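Local coordinates for shikimate dehydrogenase-like protein HI_0607 (Haemophilus influenzae, PDB 1NPY) that catalyses the NADP(+)-dependent oxidation of shikimate to 3-dehydroshikimate in vitro, though weakly enough that shikimate may not be its biological substrate, at residues 4-9 and 32-37; 22-27 and 241-246; 56-61 and 89-94; 73-78 and 95-100. One frame throughout, in Å; residues are numbered along the deposited sequence.

Interaction 1: residues 4-9 and 32-37; sequences KDTQLC and GLNFIY
The F35 ring meets Q7 over one face and C9 at its edge. CB of Q7 stands above the ring centre in a CH-pi contact, 3.9 Å from the centroid and close to the ring normal. Beyond CB the Q7 chain bends at chi2 (127°), and its amide lies beyond the rim, OE1 against CE1 and CZ, the two planes 41° apart. SG of C9 lies in the ring plane, 3.7 Å from F35 CE2, a sulfur-aromatic contact at the rim. The Y37 ring has the backbone C of C9 over one face, while C9 CB touches Y37 CD1; H24 of helix 19-31 also stacks on Y37. On the sheet face of L8 and I36, L8 CD1 packs obliquely on I36 CG1 at 3.9 Å. Where the strands begin, T6 and N34 cross at about a right angle, and T6 OG1 donates to N34 OD1 at 2.7 Å, the donor tilted from the carbonyl plane. N3 N hydrogen-bonds T6 OG1 and N3 OD1 accepts from N34 ND2, so both ends of the N34 amide have a partner. Three backbone bonds set the register: Q7 N to N34 O, I36 N to Q7 O, and C9 N to I36 O (2.9 Å, 174°). Strands 7-12 and 35-40 thus run parallel as neighbours, joined through helix 19-31 in a beta-alpha-beta crossover of the substrate-binding domain.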
loop_
_atom_site.group_PDB
_atom_site.type_symbol
_atom_site.label_atom_id
_atom_site.label_comp_id
_atom_site.label_asym_id
_atom_site.label_seq_id
_atom_site.Cartn_x
_atom_site.Cartn_y
_atom_site.Cartn_z
ATOM N N LYS A 4 -22.225 -11.362 21.609
ATOM C CA LYS A 4 -22.896 -11.637 20.347
ATOM C C LYS A 4 -22.939 -10.453 19.383
ATOM O O LYS A 4 -23.117 -10.638 18.175
ATOM C CB LYS A 4 -24.318 -12.127 20.626
ATOM C CG LYS A 4 -25.274 -11.053 21.091
ATOM C CD LYS A 4 -26.561 -11.658 21.669
ATOM C CE LYS A 4 -27.510 -10.560 22.137
ATOM N NZ LYS A 4 -27.891 -9.569 21.089
ATOM N N ASP A 5 -22.805 -9.235 19.899
ATOM C CA ASP A 5 -22.917 -8.043 19.067
ATOM C C ASP A 5 -21.561 -7.544 18.585
ATOM O O ASP A 5 -21.502 -6.584 17.818
ATOM C CB ASP A 5 -23.629 -6.903 19.802
ATOM C CG ASP A 5 -25.088 -7.205 20.081
ATOM O OD1 ASP A 5 -25.808 -7.685 19.169
ATOM O OD2 ASP A 5 -25.541 -6.928 21.212
ATOM N N THR A 6 -20.493 -8.202 19.027
ATOM C CA THR A 6 -19.149 -7.818 18.601
ATOM C C THR A 6 -19.057 -8.024 17.095
ATOM O O THR A 6 -19.462 -9.067 16.568
ATOM C CB THR A 6 -18.116 -8.736 19.269
ATOM O OG1 THR A 6 -18.188 -8.599 20.690
ATOM C CG2 THR A 6 -16.681 -8.373 18.906
ATOM N N GLN A 7 -18.524 -7.024 16.403
ATOM C CA GLN A 7 -18.344 -7.143 14.963
ATOM C C GLN A 7 -16.984 -7.766 14.652
ATOM O O GLN A 7 -15.995 -7.392 15.266
ATOM C CB GLN A 7 -18.515 -5.788 14.294
ATOM C CG GLN A 7 -19.968 -5.321 14.490
ATOM C CD GLN A 7 -20.143 -3.931 15.093
ATOM O OE1 GLN A 7 -20.332 -2.967 14.344
ATOM N NE2 GLN A 7 -20.149 -3.828 16.433
ATOM N N LEU A 8 -16.940 -8.687 13.695
ATOM C CA LEU A 8 -15.668 -9.262 13.245
ATOM C C LEU A 8 -15.177 -8.559 11.985
ATOM O O LEU A 8 -15.914 -8.401 11.002
ATOM C CB LEU A 8 -15.817 -10.751 12.970
ATOM C CG LEU A 8 -14.600 -11.472 12.394
ATOM C CD1 LEU A 8 -13.400 -11.446 13.310
ATOM C CD2 LEU A 8 -14.996 -12.903 12.052
ATOM N N CYS A 9 -13.931 -8.102 12.028
ATOM C CA CYS A 9 -13.233 -7.662 10.843
ATOM C C CYS A 9 -12.064 -8.632 10.668
ATOM O O CYS A 9 -11.670 -9.322 11.629
ATOM C CB CYS A 9 -12.723 -6.228 10.927
ATOM S SG CYS A 9 -14.089 -5.051 10.886
ATOM N N GLY A 32 -12.585 1.811 22.599
ATOM C CA GLY A 32 -13.819 1.312 23.165
ATOM C C GLY A 32 -14.790 0.786 22.133
ATOM O O GLY A 32 -16.000 0.916 22.293
ATOM N N LEU A 33 -14.261 0.177 21.073
ATOM C CA LEU A 33 -15.081 -0.414 20.018
ATOM C C LEU A 33 -15.318 -1.906 20.186
ATOM O O LEU A 33 -14.389 -2.663 20.474
ATOM C CB LEU A 33 -14.425 -0.213 18.664
ATOM C CG LEU A 33 -14.488 1.185 18.074
ATOM C CD1 LEU A 33 -13.400 1.504 17.089
ATOM C CD2 LEU A 33 -15.839 1.408 17.396
ATOM N N ASN A 34 -16.574 -2.308 20.037
ATOM C CA ASN A 34 -16.954 -3.708 20.179
ATOM C C ASN A 34 -16.759 -4.480 18.880
ATOM O O ASN A 34 -17.718 -4.815 18.167
ATOM C CB ASN A 34 -18.423 -3.816 20.607
ATOM C CG ASN A 34 -18.789 -5.227 21.036
ATOM O OD1 ASN A 34 -17.912 -6.029 21.365
ATOM N ND2 ASN A 34 -20.087 -5.521 21.071
ATOM N N PHE A 35 -15.479 -4.687 18.596
ATOM C CA PHE A 35 -14.954 -5.248 17.352
ATOM C C PHE A 35 -13.807 -6.170 17.762
ATOM O O PHE A 35 -13.125 -5.918 18.766
ATOM C CB PHE A 35 -14.342 -4.175 16.458
ATOM C CG PHE A 35 -15.292 -3.453 15.529
ATOM C CD1 PHE A 35 -16.259 -2.580 16.013
ATOM C CD2 PHE A 35 -15.152 -3.575 14.154
ATOM C CE1 PHE A 35 -17.096 -1.900 15.156
ATOM C CE2 PHE A 35 -15.966 -2.902 13.294
ATOM C CZ PHE A 35 -16.958 -2.070 13.793
ATOM N N ILE A 36 -13.593 -7.218 16.968
ATOM C CA ILE A 36 -12.389 -8.049 16.974
ATOM C C ILE A 36 -11.889 -8.261 15.555
ATOM O O ILE A 36 -12.647 -8.159 14.579
ATOM C CB ILE A 36 -12.622 -9.417 17.623
ATOM C CG1 ILE A 36 -13.775 -10.162 16.949
ATOM C CG2 ILE A 36 -12.819 -9.258 19.105
ATOM C CD1 ILE A 36 -13.866 -11.660 17.276
ATOM N N TYR A 37 -10.587 -8.498 15.419
ATOM C CA TYR A 37 -9.973 -8.710 14.124
ATOM C C TYR A 37 -9.220 -10.048 14.126
ATOM O O TYR A 37 -8.566 -10.382 15.118
ATOM C CB TYR A 37 -8.931 -7.628 13.841
ATOM C CG TYR A 37 -8.473 -7.512 12.398
ATOM C CD1 TYR A 37 -9.022 -6.541 11.556
ATOM C CD2 TYR A 37 -7.490 -8.342 11.857
ATOM C CE1 TYR A 37 -8.612 -6.384 10.251
ATOM C CE2 TYR A 37 -7.051 -8.173 10.552
ATOM C CZ TYR A 37 -7.596 -7.173 9.756
ATOM O OH TYR A 37 -7.197 -6.944 8.463
#

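Interaction 2: residues 22-27 and 241-246; sequences TFHNYL and LQAVEQ
F23 on helix 19-31 reaches A243 and V244 on helix 235-251, a helix-helix contact in which the short segments cross at -48° with axes 11.0 Å apart. In this shikimate dehydrogenase-type fold, side chains span the gap between a helix of the substrate-binding domain and helix 235-251. From CB, directed at the other helix, the F23 chain leads to CG anti to the backbone N (chi1 -177°). Along the ring, CD2 is 4.1 Å from A243 CB and CE2 nearer, at 3.8 Å. At the tip, CZ meets V244 CG2, which sits at the ring edge in its plane, 3.9 Å away. Within its own helix, L27 CD1 lies over one face of F23, offset toward the rim, and A263 of helix 257-268 also touches the F23 side chain. F23 CD2 lies over one face of the H24 imidazole. H24 ND1 is hydrogen-bonded to the carbonyl O of G20, one turn earlier, which fixes the ring's rotation. Q246 NE2 is hydrogen-bonded to T89 OG1. The imidazole reaches across at its far end: NE2 lies 3.7 Å from A243 O, and CE1 4.3 Å from Q246 OE1, near the plane of the H24 ring.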
loop_
_atom_site.group_PDB
_atom_site.type_symbol
_atom_site.label_atom_id
_atom_site.label_comp_id
_atom_site.label_asym_id
_atom_site.label_seq_id
_atom_site.Cartn_x
_atom_site.Cartn_y
_atom_site.Cartn_z
ATOM N N THR A 22 -2.715 -7.751 15.266
ATOM C CA THR A 22 -2.159 -7.017 16.404
ATOM C C THR A 22 -2.621 -5.559 16.469
ATOM O O THR A 22 -3.143 -5.074 17.474
ATOM C CB THR A 22 -0.627 -7.123 16.343
ATOM O OG1 THR A 22 -0.257 -8.504 16.425
ATOM C CG2 THR A 22 0.013 -6.501 17.568
ATOM N N PHE A 23 -2.510 -4.907 15.320
ATOM C CA PHE A 23 -2.752 -3.471 15.134
ATOM C C PHE A 23 -4.217 -3.139 15.333
ATOM O O PHE A 23 -4.550 -2.239 16.101
ATOM C CB PHE A 23 -2.324 -3.103 13.711
ATOM C CG PHE A 23 -2.423 -1.656 13.352
ATOM C CD1 PHE A 23 -1.403 -0.781 13.684
ATOM C CD2 PHE A 23 -3.488 -1.161 12.620
ATOM C CE1 PHE A 23 -1.476 0.573 13.317
ATOM C CE2 PHE A 23 -3.537 0.170 12.234
ATOM C CZ PHE A 23 -2.542 1.050 12.628
ATOM N N HIS A 24 -5.106 -3.833 14.620
ATOM C CA HIS A 24 -6.523 -3.480 14.739
ATOM C C HIS A 24 -7.111 -3.760 16.134
ATOM O O HIS A 24 -7.868 -2.961 16.706
ATOM C CB HIS A 24 -7.347 -4.184 13.651
ATOM C CG HIS A 24 -7.156 -3.634 12.274
ATOM N ND1 HIS A 24 -6.188 -4.098 11.408
ATOM C CD2 HIS A 24 -7.887 -2.739 11.572
ATOM C CE1 HIS A 24 -6.274 -3.439 10.264
ATOM N NE2 HIS A 24 -7.312 -2.621 10.333
ATOM N N ASN A 25 -6.771 -4.905 16.717
ATOM C CA ASN A 25 -7.263 -5.249 18.036
ATOM C C ASN A 25 -6.782 -4.282 19.119
ATOM O O ASN A 25 -7.557 -3.884 19.993
ATOM C CB ASN A 25 -6.955 -6.701 18.425
ATOM C CG ASN A 25 -7.823 -7.715 17.672
ATOM O OD1 ASN A 25 -7.291 -8.625 17.020
ATOM N ND2 ASN A 25 -9.136 -7.557 17.733
ATOM N N TYR A 26 -5.546 -3.822 19.009
ATOM C CA TYR A 26 -5.076 -2.777 19.912
ATOM C C TYR A 26 -5.933 -1.517 19.844
ATOM O O TYR A 26 -6.331 -0.962 20.880
ATOM C CB TYR A 26 -3.629 -2.452 19.585
ATOM C CG TYR A 26 -2.979 -1.428 20.493
ATOM C CD1 TYR A 26 -2.393 -1.788 21.701
ATOM C CD2 TYR A 26 -2.948 -0.094 20.121
ATOM C CE1 TYR A 26 -1.781 -0.831 22.531
ATOM C CE2 TYR A 26 -2.340 0.863 20.934
ATOM C CZ TYR A 26 -1.762 0.486 22.126
ATOM O OH TYR A 26 -1.157 1.458 22.914
ATOM N N LEU A 27 -6.194 -1.072 18.620
ATOM C CA LEU A 27 -7.016 0.127 18.450
ATOM C C LEU A 27 -8.456 -0.085 18.886
ATOM O O LEU A 27 -9.037 0.846 19.454
ATOM C CB LEU A 27 -6.942 0.632 17.011
ATOM C CG LEU A 27 -5.580 1.185 16.586
ATOM C CD1 LEU A 27 -5.427 1.325 15.086
ATOM C CD2 LEU A 27 -5.292 2.489 17.323
ATOM N N LEU A 241 -0.646 3.664 7.022
ATOM C CA LEU A 241 -1.737 4.513 6.573
ATOM C C LEU A 241 -2.769 3.666 5.848
ATOM O O LEU A 241 -3.965 3.909 6.030
ATOM C CB LEU A 241 -1.225 5.632 5.657
ATOM C CG LEU A 241 -2.258 6.658 5.178
ATOM C CD1 LEU A 241 -3.069 7.192 6.356
ATOM C CD2 LEU A 241 -1.502 7.782 4.445
ATOM N N GLN A 242 -2.342 2.675 5.066
ATOM C CA GLN A 242 -3.326 1.841 4.386
ATOM C C GLN A 242 -4.176 1.071 5.386
ATOM O O GLN A 242 -5.386 0.976 5.182
ATOM C CB GLN A 242 -2.740 0.908 3.341
ATOM C CG GLN A 242 -1.975 -0.266 3.869
ATOM C CD GLN A 242 -0.889 -0.828 2.958
ATOM O OE1 GLN A 242 -0.016 -0.088 2.497
ATOM N NE2 GLN A 242 -0.897 -2.147 2.744
ATOM N N ALA A 243 -3.582 0.649 6.499
ATOM C CA ALA A 243 -4.320 -0.024 7.574
ATOM C C ALA A 243 -5.284 0.896 8.324
ATOM O O ALA A 243 -6.420 0.527 8.635
ATOM C CB ALA A 243 -3.350 -0.668 8.540
ATOM N N VAL A 244 -4.805 2.094 8.643
ATOM C CA VAL A 244 -5.648 3.152 9.219
ATOM C C VAL A 244 -6.876 3.424 8.360
ATOM O O VAL A 244 -7.967 3.603 8.889
ATOM C CB VAL A 244 -4.818 4.419 9.490
ATOM C CG1 VAL A 244 -5.727 5.587 9.840
ATOM C CG2 VAL A 244 -3.857 4.145 10.644
ATOM N N GLU A 245 -6.702 3.511 7.046
ATOM C CA GLU A 245 -7.812 3.807 6.148
ATOM C C GLU A 245 -8.842 2.664 6.188
ATOM O O GLU A 245 -10.056 2.896 6.164
ATOM C CB GLU A 245 -7.345 4.089 4.715
ATOM C CG GLU A 245 -6.467 5.340 4.612
ATOM C CD GLU A 245 -7.244 6.636 4.647
ATOM O OE1 GLU A 245 -8.383 6.624 4.145
ATOM O OE2 GLU A 245 -6.709 7.662 5.138
ATOM N N GLN A 246 -8.369 1.425 6.242
ATOM C CA GLN A 246 -9.264 0.287 6.454
ATOM C C GLN A 246 -10.004 0.421 7.777
ATOM O O GLN A 246 -11.222 0.248 7.845
ATOM C CB GLN A 246 -8.527 -1.048 6.411
ATOM C CG GLN A 246 -7.918 -1.324 5.062
ATOM C CD GLN A 246 -7.023 -2.537 5.045
ATOM O OE1 GLN A 246 -6.343 -2.812 6.038
ATOM N NE2 GLN A 246 -7.010 -3.263 3.928
#

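Interaction 3: residues 56-61 and 89-94; sequences GIRGCA and TIVNDN
R58 and G59 pair with N92 and V91 in an antiparallel strand contact inside the mixed sheet of the substrate-binding domain, between strands 59-62 and 89-93. C60 and I90 form a hydrogen-bonded pair, each N-H reaching the other's carbonyl O at 2.8 Å; N92 N to R58 O continues the ladder, and G59 faces V91 as a non-hydrogen-bonded pair. The side chain of N92, its CG anti to the backbone N (chi1 -177°), carries ND2 to I57 O at 3.0 Å, with that oxygen close to the amide plane; N92 OD1 is taken by G95 N. This antiparallel pairing reverses the direction of an otherwise parallel run of strands, 35-40, 7-12 and 59-62. R58 lies beside V91, pointing the same way, and V91 CG1 sits over the centre of the guanidinium, 3.5 Å from CZ. NH1 of R58 grips two acceptors, N92 O and D93 OD1, each at 3.0 Å; it stands above both the carbonyl and the carboxylate plane, with guanidinium and carboxylate turned 71° apart. A water accepts from R58 NH2 and donates to D93 OD1, closing a second link. NE of R58 bonds Y250 O of helix 235-251, and D93 OD2 is salt-bridged to R98.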
loop_
_atom_site.group_PDB
_atom_site.type_symbol
_atom_site.label_atom_id
_atom_site.label_comp_id
_atom_site.label_asym_id
_atom_site.label_seq_id
_atom_site.Cartn_x
_atom_site.Cartn_y
_atom_site.Cartn_z
ATOM N N GLY A 56 -22.323 -11.848 7.973
ATOM C CA GLY A 56 -22.378 -10.489 8.471
ATOM C C GLY A 56 -21.051 -9.985 9.008
ATOM O O GLY A 56 -21.028 -9.085 9.844
ATOM N N ILE A 57 -19.941 -10.473 8.469
ATOM C CA ILE A 57 -18.614 -9.980 8.822
ATOM C C ILE A 57 -18.502 -8.557 8.253
ATOM O O ILE A 57 -18.861 -8.312 7.118
ATOM C CB ILE A 57 -17.565 -10.978 8.259
ATOM C CG1 ILE A 57 -17.673 -12.278 9.068
ATOM C CG2 ILE A 57 -16.195 -10.352 8.188
ATOM C CD1 ILE A 57 -16.806 -13.432 8.628
ATOM N N ARG A 58 -18.011 -7.599 9.031
ATOM C CA ARG A 58 -18.056 -6.196 8.667
ATOM C C ARG A 58 -17.033 -5.745 7.645
ATOM O O ARG A 58 -17.321 -4.938 6.763
ATOM C CB ARG A 58 -17.821 -5.397 9.944
ATOM C CG ARG A 58 -17.692 -3.904 9.780
ATOM C CD ARG A 58 -18.807 -3.223 9.036
ATOM N NE ARG A 58 -18.504 -1.815 8.837
ATOM C CZ ARG A 58 -19.158 -0.987 8.046
ATOM N NH1 ARG A 58 -20.161 -1.423 7.301
ATOM N NH2 ARG A 58 -18.779 0.287 7.946
ATOM N N GLY A 59 -15.823 -6.285 7.755
ATOM C CA GLY A 59 -14.711 -5.727 7.007
ATOM C C GLY A 59 -13.728 -6.837 6.689
ATOM O O GLY A 59 -13.540 -7.723 7.507
ATOM N N CYS A 60 -13.164 -6.827 5.488
ATOM C CA CYS A 60 -12.157 -7.836 5.131
ATOM C C CYS A 60 -11.024 -7.250 4.278
ATOM O O CYS A 60 -11.240 -6.818 3.138
ATOM C CB CYS A 60 -12.856 -8.998 4.402
ATOM S SG CYS A 60 -11.757 -10.389 3.970
ATOM N N ALA A 61 -9.811 -7.323 4.797
ATOM C CA ALA A 61 -8.629 -6.992 4.015
ATOM C C ALA A 61 -8.343 -8.150 3.074
ATOM O O ALA A 61 -8.627 -9.307 3.382
ATOM C CB ALA A 61 -7.416 -6.662 4.873
ATOM N N THR A 89 -9.466 -4.147 0.158
ATOM C CA THR A 89 -10.380 -3.836 1.262
ATOM C C THR A 89 -11.829 -4.059 0.861
ATOM O O THR A 89 -12.234 -3.548 -0.175
ATOM C CB THR A 89 -10.299 -2.354 1.642
ATOM O OG1 THR A 89 -8.935 -2.048 1.949
ATOM C CG2 THR A 89 -11.067 -2.098 2.907
ATOM N N ILE A 90 -12.584 -4.816 1.661
ATOM C CA ILE A 90 -14.020 -4.976 1.460
ATOM C C ILE A 90 -14.745 -4.506 2.709
ATOM O O ILE A 90 -14.372 -4.884 3.820
ATOM C CB ILE A 90 -14.343 -6.468 1.193
ATOM C CG1 ILE A 90 -13.562 -6.998 -0.008
ATOM C CG2 ILE A 90 -15.831 -6.662 1.014
ATOM C CD1 ILE A 90 -13.441 -8.489 -0.022
ATOM N N VAL A 91 -15.797 -3.710 2.529
ATOM C CA VAL A 91 -16.653 -3.269 3.608
ATOM C C VAL A 91 -18.055 -3.787 3.305
ATOM O O VAL A 91 -18.615 -3.553 2.228
ATOM C CB VAL A 91 -16.719 -1.744 3.744
ATOM C CG1 VAL A 91 -17.537 -1.347 4.978
ATOM C CG2 VAL A 91 -15.327 -1.139 3.793
ATOM N N ASN A 92 -18.587 -4.527 4.270
ATOM C CA ASN A 92 -19.937 -5.060 4.201
ATOM C C ASN A 92 -20.974 -4.138 4.814
ATOM O O ASN A 92 -21.037 -3.980 6.026
ATOM C CB ASN A 92 -19.947 -6.412 4.898
ATOM C CG ASN A 92 -21.296 -7.105 4.840
ATOM O OD1 ASN A 92 -22.241 -6.631 4.187
ATOM N ND2 ASN A 92 -21.340 -8.304 5.427
ATOM N N ASP A 93 -21.739 -3.471 3.956
ATOM C CA ASP A 93 -22.826 -2.587 4.350
ATOM C C ASP A 93 -24.166 -3.339 4.208
ATOM O O ASP A 93 -24.738 -3.380 3.122
ATOM C CB ASP A 93 -22.744 -1.320 3.468
ATOM C CG ASP A 93 -21.442 -0.522 3.674
ATOM O OD1 ASP A 93 -21.191 -0.098 4.829
ATOM O OD2 ASP A 93 -20.574 -0.321 2.780
ATOM N N ASN A 94 -24.640 -3.980 5.273
ATOM C CA ASN A 94 -25.871 -4.777 5.271
ATOM C C ASN A 94 -26.029 -5.766 4.131
ATOM O O ASN A 94 -27.094 -5.923 3.519
ATOM C CB ASN A 94 -27.114 -3.895 5.280
ATOM C CG ASN A 94 -27.078 -2.879 6.382
ATOM O OD1 ASN A 94 -27.197 -3.217 7.560
ATOM N ND2 ASN A 94 -26.872 -1.624 6.004
HETATM O O HOH W 1 -19.988 1.966 5.959
#

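Interaction 4: residues 73-78 and 95-100; sequences FLDEIH and GFLRAY
A single carboxylate oxygen of E76 is shared by R98 and H78, which reach it from opposite faces of its plane. R98 NE arrives on the syn side at 3.0 Å, in a salt bridge near the guanidinium plane; H78 NE2 arrives on the anti side at 2.6 Å. The double grip probably stabilises the negative charge on OE1. E76 runs beside R98, whose NH1 is salt-bridged to D93 OD2 of strand 89-93. Over one face of the R98 guanidinium lies F96 CD2, while D75 CB makes a CH-pi contact over the F96 ring, 3.8 Å from the centroid. H78 and Y100 lie side by side, planes 31° apart, with Y100 OH above the imidazole centre. D75 OD2 turns its anti lone pair to L97 N at 2.9 Å (175°), and L97 O accepts from D75 N and E76 N. A99 N to E76 O and H78 N to A99 O complete the parallel pairing. On the sheet face of I77 and A99, A99 CB meets L74 CD1 at 3.5 Å and I77 CD1. Strand 76-77 thus edges the mixed sheet beside strand 96-100, H78 stands at the N-cap of helix 79-82, and R53 of helix 45-55 salt-bridges D75.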
loop_
_atom_site.group_PDB
_atom_site.type_symbol
_atom_site.label_atom_id
_atom_site.label_comp_id
_atom_site.label_asym_id
_atom_site.label_seq_id
_atom_site.Cartn_x
_atom_site.Cartn_y
_atom_site.Cartn_z
ATOM N N PHE A 73 -17.075 -11.250 -7.025
ATOM C CA PHE A 73 -17.997 -11.582 -5.946
ATOM C C PHE A 73 -18.447 -10.370 -5.133
ATOM O O PHE A 73 -19.162 -10.516 -4.146
ATOM C CB PHE A 73 -17.357 -12.675 -5.082
ATOM C CG PHE A 73 -16.979 -13.878 -5.890
ATOM C CD1 PHE A 73 -17.978 -14.573 -6.565
ATOM C CD2 PHE A 73 -15.653 -14.171 -6.135
ATOM C CE1 PHE A 73 -17.644 -15.593 -7.429
ATOM C CE2 PHE A 73 -15.319 -15.220 -6.956
ATOM C CZ PHE A 73 -16.327 -15.917 -7.611
ATOM N N LEU A 74 -17.977 -9.189 -5.516
ATOM C CA LEU A 74 -18.278 -7.958 -4.795
ATOM C C LEU A 74 -19.373 -7.194 -5.515
ATOM O O LEU A 74 -19.624 -7.354 -6.713
ATOM C CB LEU A 74 -17.040 -7.078 -4.667
ATOM C CG LEU A 74 -15.844 -7.886 -4.140
ATOM C CD1 LEU A 74 -14.624 -7.004 -4.109
ATOM C CD2 LEU A 74 -16.168 -8.449 -2.789
ATOM N N ASP A 75 -20.029 -6.335 -4.754
ATOM C CA ASP A 75 -21.174 -5.603 -5.267
ATOM C C ASP A 75 -20.865 -4.250 -5.909
ATOM O O ASP A 75 -21.569 -3.807 -6.825
ATOM C CB ASP A 75 -22.231 -5.471 -4.174
ATOM C CG ASP A 75 -22.722 -6.813 -3.700
ATOM O OD1 ASP A 75 -23.275 -7.554 -4.545
ATOM O OD2 ASP A 75 -22.550 -7.227 -2.540
ATOM N N GLU A 76 -19.835 -3.563 -5.439
ATOM C CA GLU A 76 -19.539 -2.223 -5.926
ATOM C C GLU A 76 -18.066 -1.904 -5.756
ATOM O O GLU A 76 -17.557 -1.918 -4.637
ATOM C CB GLU A 76 -20.357 -1.244 -5.100
ATOM C CG GLU A 76 -20.321 0.198 -5.571
ATOM C CD GLU A 76 -21.213 1.058 -4.702
ATOM O OE1 GLU A 76 -20.788 1.436 -3.596
ATOM O OE2 GLU A 76 -22.372 1.309 -5.098
ATOM N N ILE A 77 -17.392 -1.669 -6.873
ATOM C CA ILE A 77 -15.955 -1.397 -6.867
ATOM C C ILE A 77 -15.802 0.118 -6.885
ATOM O O ILE A 77 -16.191 0.795 -7.840
ATOM C CB ILE A 77 -15.260 -2.015 -8.097
ATOM C CG1 ILE A 77 -15.641 -3.481 -8.300
ATOM C CG2 ILE A 77 -13.749 -1.866 -7.994
ATOM C CD1 ILE A 77 -15.112 -4.426 -7.283
ATOM N N HIS A 78 -15.286 0.651 -5.784
ATOM C CA HIS A 78 -15.033 2.078 -5.666
ATOM C C HIS A 78 -13.819 2.559 -6.446
ATOM O O HIS A 78 -12.986 1.753 -6.847
ATOM C CB HIS A 78 -14.998 2.434 -4.182
ATOM C CG HIS A 78 -16.369 2.666 -3.637
ATOM N ND1 HIS A 78 -16.811 3.911 -3.254
ATOM C CD2 HIS A 78 -17.423 1.827 -3.497
ATOM C CE1 HIS A 78 -18.074 3.830 -2.881
ATOM N NE2 HIS A 78 -18.473 2.581 -3.031
ATOM N N GLY A 95 -24.932 -6.453 3.838
ATOM C CA GLY A 95 -24.900 -7.438 2.779
ATOM C C GLY A 95 -24.394 -6.932 1.442
ATOM O O GLY A 95 -24.229 -7.762 0.555
ATOM N N PHE A 96 -24.130 -5.633 1.287
ATOM C CA PHE A 96 -23.699 -5.016 0.042
ATOM C C PHE A 96 -22.205 -4.773 0.206
ATOM O O PHE A 96 -21.811 -4.008 1.071
ATOM C CB PHE A 96 -24.445 -3.697 -0.198
ATOM C CG PHE A 96 -24.271 -3.111 -1.557
ATOM C CD1 PHE A 96 -24.968 -3.560 -2.659
ATOM C CD2 PHE A 96 -23.395 -2.056 -1.726
ATOM C CE1 PHE A 96 -24.779 -2.969 -3.903
ATOM C CE2 PHE A 96 -23.227 -1.464 -2.941
ATOM C CZ PHE A 96 -23.926 -1.908 -4.040
ATOM N N LEU A 97 -21.392 -5.538 -0.525
ATOM C CA LEU A 97 -19.945 -5.486 -0.380
ATOM C C LEU A 97 -19.314 -4.447 -1.295
ATOM O O LEU A 97 -19.244 -4.621 -2.515
ATOM C CB LEU A 97 -19.313 -6.845 -0.675
ATOM C CG LEU A 97 -19.834 -8.052 0.116
ATOM C CD1 LEU A 97 -19.073 -9.349 -0.102
ATOM C CD2 LEU A 97 -19.842 -7.739 1.601
ATOM N N ARG A 98 -18.733 -3.432 -0.665
ATOM C CA ARG A 98 -18.082 -2.328 -1.349
ATOM C C ARG A 98 -16.566 -2.533 -1.242
ATOM O O ARG A 98 -16.053 -2.982 -0.208
ATOM C CB ARG A 98 -18.469 -0.979 -0.748
ATOM C CG ARG A 98 -19.956 -0.649 -0.731
ATOM C CD ARG A 98 -20.238 0.803 -0.349
ATOM N NE ARG A 98 -21.579 1.246 -0.753
ATOM C CZ ARG A 98 -22.665 1.240 0.008
ATOM N NH1 ARG A 98 -22.615 0.803 1.250
ATOM N NH2 ARG A 98 -23.829 1.692 -0.457
ATOM N N ALA A 99 -15.895 -2.307 -2.362
ATOM C CA ALA A 99 -14.481 -2.637 -2.537
ATOM C C ALA A 99 -13.674 -1.360 -2.711
ATOM O O ALA A 99 -14.049 -0.529 -3.530
ATOM C CB ALA A 99 -14.305 -3.497 -3.779
ATOM N N TYR A 100 -12.516 -1.300 -2.050
ATOM C CA TYR A 100 -11.586 -0.173 -2.089
ATOM C C TYR A 100 -10.147 -0.671 -2.223
ATOM O O TYR A 100 -9.850 -1.853 -2.086
ATOM C CB TYR A 100 -11.653 0.625 -0.777
ATOM C CG TYR A 100 -13.035 1.134 -0.437
ATOM C CD1 TYR A 100 -13.439 2.424 -0.772
ATOM C CD2 TYR A 100 -13.952 0.307 0.197
ATOM C CE1 TYR A 100 -14.733 2.849 -0.468
ATOM C CE2 TYR A 100 -15.233 0.739 0.530
ATOM C CZ TYR A 100 -15.610 2.015 0.201
ATOM O OH TYR A 100 -16.896 2.431 0.497
#

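In the fold
Interactions 1, 3 and 4 lie along one mixed sheet, in the order 35-40, 7-12, 59-62, 89-93, 96-100, 76-77. L8 O and R58 N, 3.0 Å apart, connect interactions 1 and 3; D93 OD2 and R98 NH1, 2.8 Å apart, connect interactions 3 and 4. Interactions 1 and 4 do not touch, their nearest atoms about 10 Å apart. Interaction 2 touches interaction 1 where Y37 CE1 lies 3.5 Å from H24 ND1. Its helix 235-251 also reaches the sheet, where Q246 NE2 lies 3.0 Å from T89 OG1. The Q246 side chain is about 7 Å from that of D103, which probably binds the substrate, and about 8 Å from that of K67, probably the proton donor/acceptor.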